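Local coordinates for protein ORF10 (Moritella marina, PDB 6RIW) that is the ketosynthase-chain length factor didomain of a polyunsaturated fatty acid synthase and probably catalyses the chain-extending 3-oxoacyl-ACP synthase step, at residues K305-V310 and S436-G441; R313-A318 and E347-R352. All coordinates share one frame; numbering follows the deposited sequence.

Interaction 1: K305-V310 and S436-G441; sequences KGQVLV and SVFGFG
The side chain of Gln307 lies flat over the ring of Phe438, with its CG above the ring centre, 3.9 Å from the centroid and only 4° off the normal, a CH-pi contact. The carboxamide continues the overlap: its plane is turned just 14° from that of the ring, so amide and phenyl stack, and Gln307 NE2 comes 3.4 Å from Phe438 CD2. Reaching along the ring in this way depends on the fully extended Gln307 chain (chi2 -179°), which carries the amide from the ring centre out over the CD2-CE2 side, OE1 toward CE2 and NE2 toward CD2 and CG. The stack joins two elements of the thiolase-like ketosynthase fold, helix 304-318 and the end of strand 432-439; within 305-310 and 436-441 the nearest CA atoms, those of Gln307 and Phe438, are 7.7 Å apart. No hydrogen bond links the two segments; the amide instead uses OE1 to bond Ser345 OG on helix 336-350, a bond that probably sets its rotation, with NE2 resting on the ring. One helical turn further on, Val310 meets the same ring differently, its CG1 lying near the ring plane at the edge, 4.1 Å from Phe438 CE1. Asn444 of strand 443-450 also packs against both Val310 and Phe438.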
loop_
_atom_site.group_PDB
_atom_site.type_symbol
_atom_site.label_atom_id
_atom_site.label_comp_id
_atom_site.label_asym_id
_atom_site.label_seq_id
_atom_site.Cartn_x
_atom_site.Cartn_y
_atom_site.Cartn_z
ATOM N N LYS A 305 10.431 4.577 -22.845
ATOM C CA LYS A 305 9.801 3.472 -23.578
ATOM C C LYS A 305 8.476 3.058 -22.940
ATOM O O LYS A 305 7.500 2.786 -23.650
ATOM C CB LYS A 305 10.744 2.267 -23.684
ATOM C CG LYS A 305 10.973 1.495 -22.381
ATOM C CD LYS A 305 12.159 0.518 -22.452
ATOM C CE LYS A 305 11.725 -0.885 -22.796
ATOM N NZ LYS A 305 11.547 -1.702 -21.549
ATOM N N GLY A 306 8.414 3.015 -21.604
ATOM C CA GLY A 306 7.163 2.664 -20.952
ATOM C C GLY A 306 6.104 3.734 -21.097
ATOM O O GLY A 306 4.905 3.427 -21.134
ATOM N N GLN A 307 6.518 5.006 -21.165
ATOM C CA GLN A 307 5.551 6.089 -21.314
ATOM C C GLN A 307 4.925 6.096 -22.700
ATOM O O GLN A 307 3.709 6.256 -22.832
ATOM C CB GLN A 307 6.221 7.431 -21.019
ATOM C CG GLN A 307 6.834 7.466 -19.597
ATOM C CD GLN A 307 7.488 8.797 -19.275
ATOM O OE1 GLN A 307 7.645 9.652 -20.160
ATOM N NE2 GLN A 307 7.891 8.978 -18.008
ATOM N N VAL A 308 5.738 5.984 -23.751
ATOM C CA VAL A 308 5.162 5.851 -25.086
ATOM C C VAL A 308 4.232 4.640 -25.139
ATOM O O VAL A 308 3.125 4.713 -25.682
ATOM C CB VAL A 308 6.283 5.763 -26.146
ATOM C CG1 VAL A 308 5.706 5.386 -27.521
ATOM C CG2 VAL A 308 7.057 7.085 -26.215
ATOM N N LEU A 309 4.640 3.523 -24.521
ATOM C CA LEU A 309 3.801 2.330 -24.559
ATOM C C LEU A 309 2.432 2.580 -23.928
ATOM O O LEU A 309 1.409 2.157 -24.475
ATOM C CB LEU A 309 4.507 1.164 -23.872
ATOM C CG LEU A 309 3.707 -0.140 -23.764
ATOM C CD1 LEU A 309 3.377 -0.758 -25.149
ATOM C CD2 LEU A 309 4.444 -1.143 -22.878
ATOM N N VAL A 310 2.381 3.254 -22.774
ATOM C CA VAL A 310 1.068 3.453 -22.156
ATOM C C VAL A 310 0.195 4.376 -23.011
ATOM O O VAL A 310 -1.030 4.206 -23.060
ATOM C CB VAL A 310 1.199 3.954 -20.699
ATOM C CG1 VAL A 310 1.422 5.460 -20.626
ATOM C CG2 VAL A 310 -0.044 3.574 -19.911
ATOM N N SER A 436 -1.912 11.948 -17.523
ATOM C CA SER A 436 -0.776 11.049 -17.374
ATOM C C SER A 436 -0.261 11.079 -15.941
ATOM O O SER A 436 -0.176 12.147 -15.321
ATOM C CB SER A 436 0.372 11.411 -18.348
ATOM O OG SER A 436 -0.108 11.587 -19.673
ATOM N N VAL A 437 0.083 9.904 -15.411
ATOM C CA VAL A 437 0.807 9.816 -14.145
ATOM C C VAL A 437 1.877 8.741 -14.288
ATOM O O VAL A 437 1.598 7.637 -14.773
ATOM C CB VAL A 437 -0.109 9.538 -12.927
ATOM C CG1 VAL A 437 -0.921 10.768 -12.575
ATOM C CG2 VAL A 437 -1.060 8.360 -13.199
ATOM N N PHE A 438 3.110 9.079 -13.895
ATOM C CA PHE A 438 4.269 8.195 -14.043
ATOM C C PHE A 438 4.966 8.048 -12.685
ATOM O O PHE A 438 5.797 8.882 -12.310
ATOM C CB PHE A 438 5.222 8.737 -15.105
ATOM C CG PHE A 438 4.572 8.998 -16.450
ATOM C CD1 PHE A 438 3.734 8.057 -17.039
ATOM C CD2 PHE A 438 4.818 10.183 -17.134
ATOM C CE1 PHE A 438 3.155 8.285 -18.285
ATOM C CE2 PHE A 438 4.249 10.423 -18.371
ATOM C CZ PHE A 438 3.410 9.480 -18.952
ATOM N N GLY A 439 4.648 6.974 -11.959
ATOM C CA GLY A 439 5.128 6.803 -10.607
ATOM C C GLY A 439 6.502 6.150 -10.497
ATOM O O GLY A 439 6.986 5.510 -11.433
ATOM N N PHE A 440 7.118 6.327 -9.321
ATOM C CA PHE A 440 8.344 5.615 -8.986
ATOM C C PHE A 440 8.150 4.112 -9.158
ATOM O O PHE A 440 7.073 3.564 -8.891
ATOM C CB PHE A 440 8.760 5.920 -7.536
ATOM C CG PHE A 440 8.991 7.383 -7.272
ATOM C CD1 PHE A 440 9.831 8.119 -8.090
ATOM C CD2 PHE A 440 8.367 8.025 -6.209
ATOM C CE1 PHE A 440 10.046 9.479 -7.860
ATOM C CE2 PHE A 440 8.573 9.397 -5.971
ATOM C CZ PHE A 440 9.411 10.117 -6.795
ATOM N N GLY A 441 9.207 3.434 -9.598
ATOM C CA GLY A 441 9.074 2.036 -9.951
ATOM C C GLY A 441 8.530 1.797 -11.342
ATOM O O GLY A 441 8.051 0.691 -11.636
#

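Interaction 2: R313-A318 and E347-R352; sequences RAYADA and ETFFSR
Tyr315 and Phe349 mark the closest backbone approach of the two helical segments, yet their CA atoms stand 10.8 Å apart, so the space between is bridged by aromatic side chains alone and no hydrogen bond crosses. The Tyr315 and Phe349 rings are inclined by 28° and slid well past each other, their centroids 5.8 Å apart; they barely overlap and approach obliquely, Tyr315 CD2 lying 3.7 Å from Phe349 CE2. Phe349 reaches across with CG anti to its own backbone nitrogen (chi1 -178°). Phe350 joins at the far end of the tyrosine, where Tyr315 OH sits near the plane of the Phe350 ring, at its edge, 4.0 Å from Phe350 CZ. Phe349 in turn places CD2 over the centre of the Phe350 ring, 3.7 Å above its plane, so the two neighbouring phenylalanines brace one another. The buried hydroxyl of Tyr315 is satisfied by a hydrogen bond with His446 NE2. An alanine in place of Tyr315 would remove the ring and hydroxyl, and is likely to open a gap beside Phe349 and Phe350 and leave His446 NE2 without this hydroxyl. The contact thus packs two helices from the C-terminal half of the first thiolase-like ketosynthase unit, the end of 304-318 against that of 336-350, while Val448 of strand 443-450 touches Tyr315 and Ala289 of strand 283-292 lies against Ala314.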
loop_
_atom_site.group_PDB
_atom_site.type_symbol
_atom_site.label_atom_id
_atom_site.label_comp_id
_atom_site.label_asym_id
_atom_site.label_seq_id
_atom_site.Cartn_x
_atom_site.Cartn_y
_atom_site.Cartn_z
ATOM N N ARG A 313 -1.251 2.091 -25.745
ATOM C CA ARG A 313 -2.288 1.224 -25.192
ATOM C C ARG A 313 -3.541 2.004 -24.834
ATOM O O ARG A 313 -4.646 1.474 -24.966
ATOM C CB ARG A 313 -1.753 0.480 -23.953
ATOM C CG ARG A 313 -0.706 -0.571 -24.247
ATOM C CD ARG A 313 -0.266 -1.260 -22.948
ATOM N NE ARG A 313 0.607 -2.406 -23.171
ATOM C CZ ARG A 313 1.326 -2.975 -22.204
ATOM N NH1 ARG A 313 1.258 -2.490 -20.963
ATOM N NH2 ARG A 313 2.105 -4.013 -22.467
ATOM N N ALA A 314 -3.400 3.263 -24.401
ATOM C CA ALA A 314 -4.557 4.027 -23.944
ATOM C C ALA A 314 -5.446 4.459 -25.103
ATOM O O ALA A 314 -6.678 4.364 -25.018
ATOM C CB ALA A 314 -4.105 5.260 -23.152
ATOM N N TYR A 315 -4.848 4.982 -26.176
ATOM C CA TYR A 315 -5.679 5.448 -27.286
ATOM C C TYR A 315 -6.258 4.280 -28.070
ATOM O O TYR A 315 -7.377 4.379 -28.583
ATOM C CB TYR A 315 -4.881 6.427 -28.163
ATOM C CG TYR A 315 -4.745 7.710 -27.389
ATOM C CD1 TYR A 315 -5.812 8.610 -27.316
ATOM C CD2 TYR A 315 -3.611 7.968 -26.622
ATOM C CE1 TYR A 315 -5.732 9.752 -26.547
ATOM C CE2 TYR A 315 -3.516 9.117 -25.850
ATOM C CZ TYR A 315 -4.580 10.000 -25.812
ATOM O OH TYR A 315 -4.492 11.133 -25.029
ATOM N N ALA A 316 -5.547 3.158 -28.126
ATOM C CA ALA A 316 -6.164 1.934 -28.628
ATOM C C ALA A 316 -7.351 1.516 -27.764
ATOM O O ALA A 316 -8.414 1.156 -28.286
ATOM C CB ALA A 316 -5.130 0.818 -28.686
ATOM N N ASP A 317 -7.193 1.559 -26.438
ATOM C CA ASP A 317 -8.297 1.150 -25.568
ATOM C C ASP A 317 -9.482 2.090 -25.714
ATOM O O ASP A 317 -10.636 1.647 -25.693
ATOM C CB ASP A 317 -7.856 1.104 -24.104
ATOM C CG ASP A 317 -8.999 0.718 -23.166
ATOM O OD1 ASP A 317 -9.315 -0.494 -23.066
ATOM O OD2 ASP A 317 -9.593 1.621 -22.529
ATOM N N ALA A 318 -9.213 3.398 -25.836
ATOM C CA ALA A 318 -10.277 4.382 -25.971
ATOM C C ALA A 318 -10.891 4.366 -27.364
ATOM O O ALA A 318 -11.989 4.904 -27.550
ATOM C CB ALA A 318 -9.739 5.792 -25.666
ATOM N N GLU A 347 6.490 13.992 -27.289
ATOM C CA GLU A 347 6.956 14.362 -28.623
ATOM C C GLU A 347 6.983 13.141 -29.533
ATOM O O GLU A 347 6.453 13.168 -30.652
ATOM C CB GLU A 347 8.342 15.000 -28.529
ATOM C CG GLU A 347 9.096 15.053 -29.859
ATOM C CD GLU A 347 10.522 15.505 -29.678
ATOM O OE1 GLU A 347 10.727 16.718 -29.443
ATOM O OE2 GLU A 347 11.432 14.648 -29.749
ATOM N N THR A 348 7.556 12.040 -29.039
ATOM C CA THR A 348 7.633 10.816 -29.828
ATOM C C THR A 348 6.256 10.362 -30.294
ATOM O O THR A 348 6.071 10.019 -31.466
ATOM C CB THR A 348 8.306 9.724 -29.008
ATOM O OG1 THR A 348 9.654 10.114 -28.726
ATOM C CG2 THR A 348 8.281 8.396 -29.752
ATOM N N PHE A 349 5.270 10.378 -29.395
ATOM C CA PHE A 349 3.966 9.791 -29.697
ATOM C C PHE A 349 3.103 10.722 -30.538
ATOM O O PHE A 349 2.590 10.320 -31.588
ATOM C CB PHE A 349 3.246 9.433 -28.391
ATOM C CG PHE A 349 1.909 8.777 -28.591
ATOM C CD1 PHE A 349 1.820 7.475 -29.083
ATOM C CD2 PHE A 349 0.744 9.454 -28.286
ATOM C CE1 PHE A 349 0.585 6.875 -29.266
ATOM C CE2 PHE A 349 -0.484 8.857 -28.462
ATOM C CZ PHE A 349 -0.563 7.560 -28.948
ATOM N N PHE A 350 2.914 11.968 -30.096
ATOM C CA PHE A 350 1.960 12.833 -30.787
ATOM C C PHE A 350 2.500 13.395 -32.100
ATOM O O PHE A 350 1.704 13.809 -32.955
ATOM C CB PHE A 350 1.510 13.963 -29.868
ATOM C CG PHE A 350 0.558 13.503 -28.803
ATOM C CD1 PHE A 350 -0.771 13.269 -29.109
ATOM C CD2 PHE A 350 1.008 13.258 -27.512
ATOM C CE1 PHE A 350 -1.652 12.839 -28.140
ATOM C CE2 PHE A 350 0.134 12.804 -26.538
ATOM C CZ PHE A 350 -1.194 12.596 -26.852
ATOM N N SER A 351 3.815 13.402 -32.298
ATOM C CA SER A 351 4.322 13.820 -33.602
ATOM C C SER A 351 3.930 12.842 -34.707
ATOM O O SER A 351 3.885 13.241 -35.877
ATOM C CB SER A 351 5.838 14.018 -33.541
ATOM O OG SER A 351 6.528 12.795 -33.426
ATOM N N ARG A 352 3.594 11.591 -34.359
ATOM C CA ARG A 352 3.146 10.618 -35.355
ATOM C C ARG A 352 1.854 11.048 -36.036
ATOM O O ARG A 352 1.563 10.600 -37.153
ATOM C CB ARG A 352 2.933 9.243 -34.707
ATOM C CG ARG A 352 4.173 8.630 -34.114
ATOM C CD ARG A 352 3.839 7.422 -33.228
ATOM N NE ARG A 352 5.057 6.877 -32.633
ATOM C CZ ARG A 352 5.093 5.872 -31.764
ATOM N NH1 ARG A 352 3.965 5.282 -31.376
ATOM N NH2 ARG A 352 6.258 5.452 -31.298
#

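Both contacts belong to the first of the two ketosynthase-type units of the chain, and their centres are about 13 Å apart. They share helix 304-318: its first turns meet strand 432-439 in interaction 1, and its last turns meet helix 336-350 in interaction 2. Along the sequence, interaction 2 is nested inside the loop closed by interaction 1. The two touch directly where Val308 packs on Thr348 and Arg352, with CG2 of Val308 4.0 Å from CG2 of Thr348. Helix 304-318 thus packs on a strand near its start and on a second helix nearer its end, while His446 of strand 443-450 links the two contacts, bonding to Ser436 and to Tyr315.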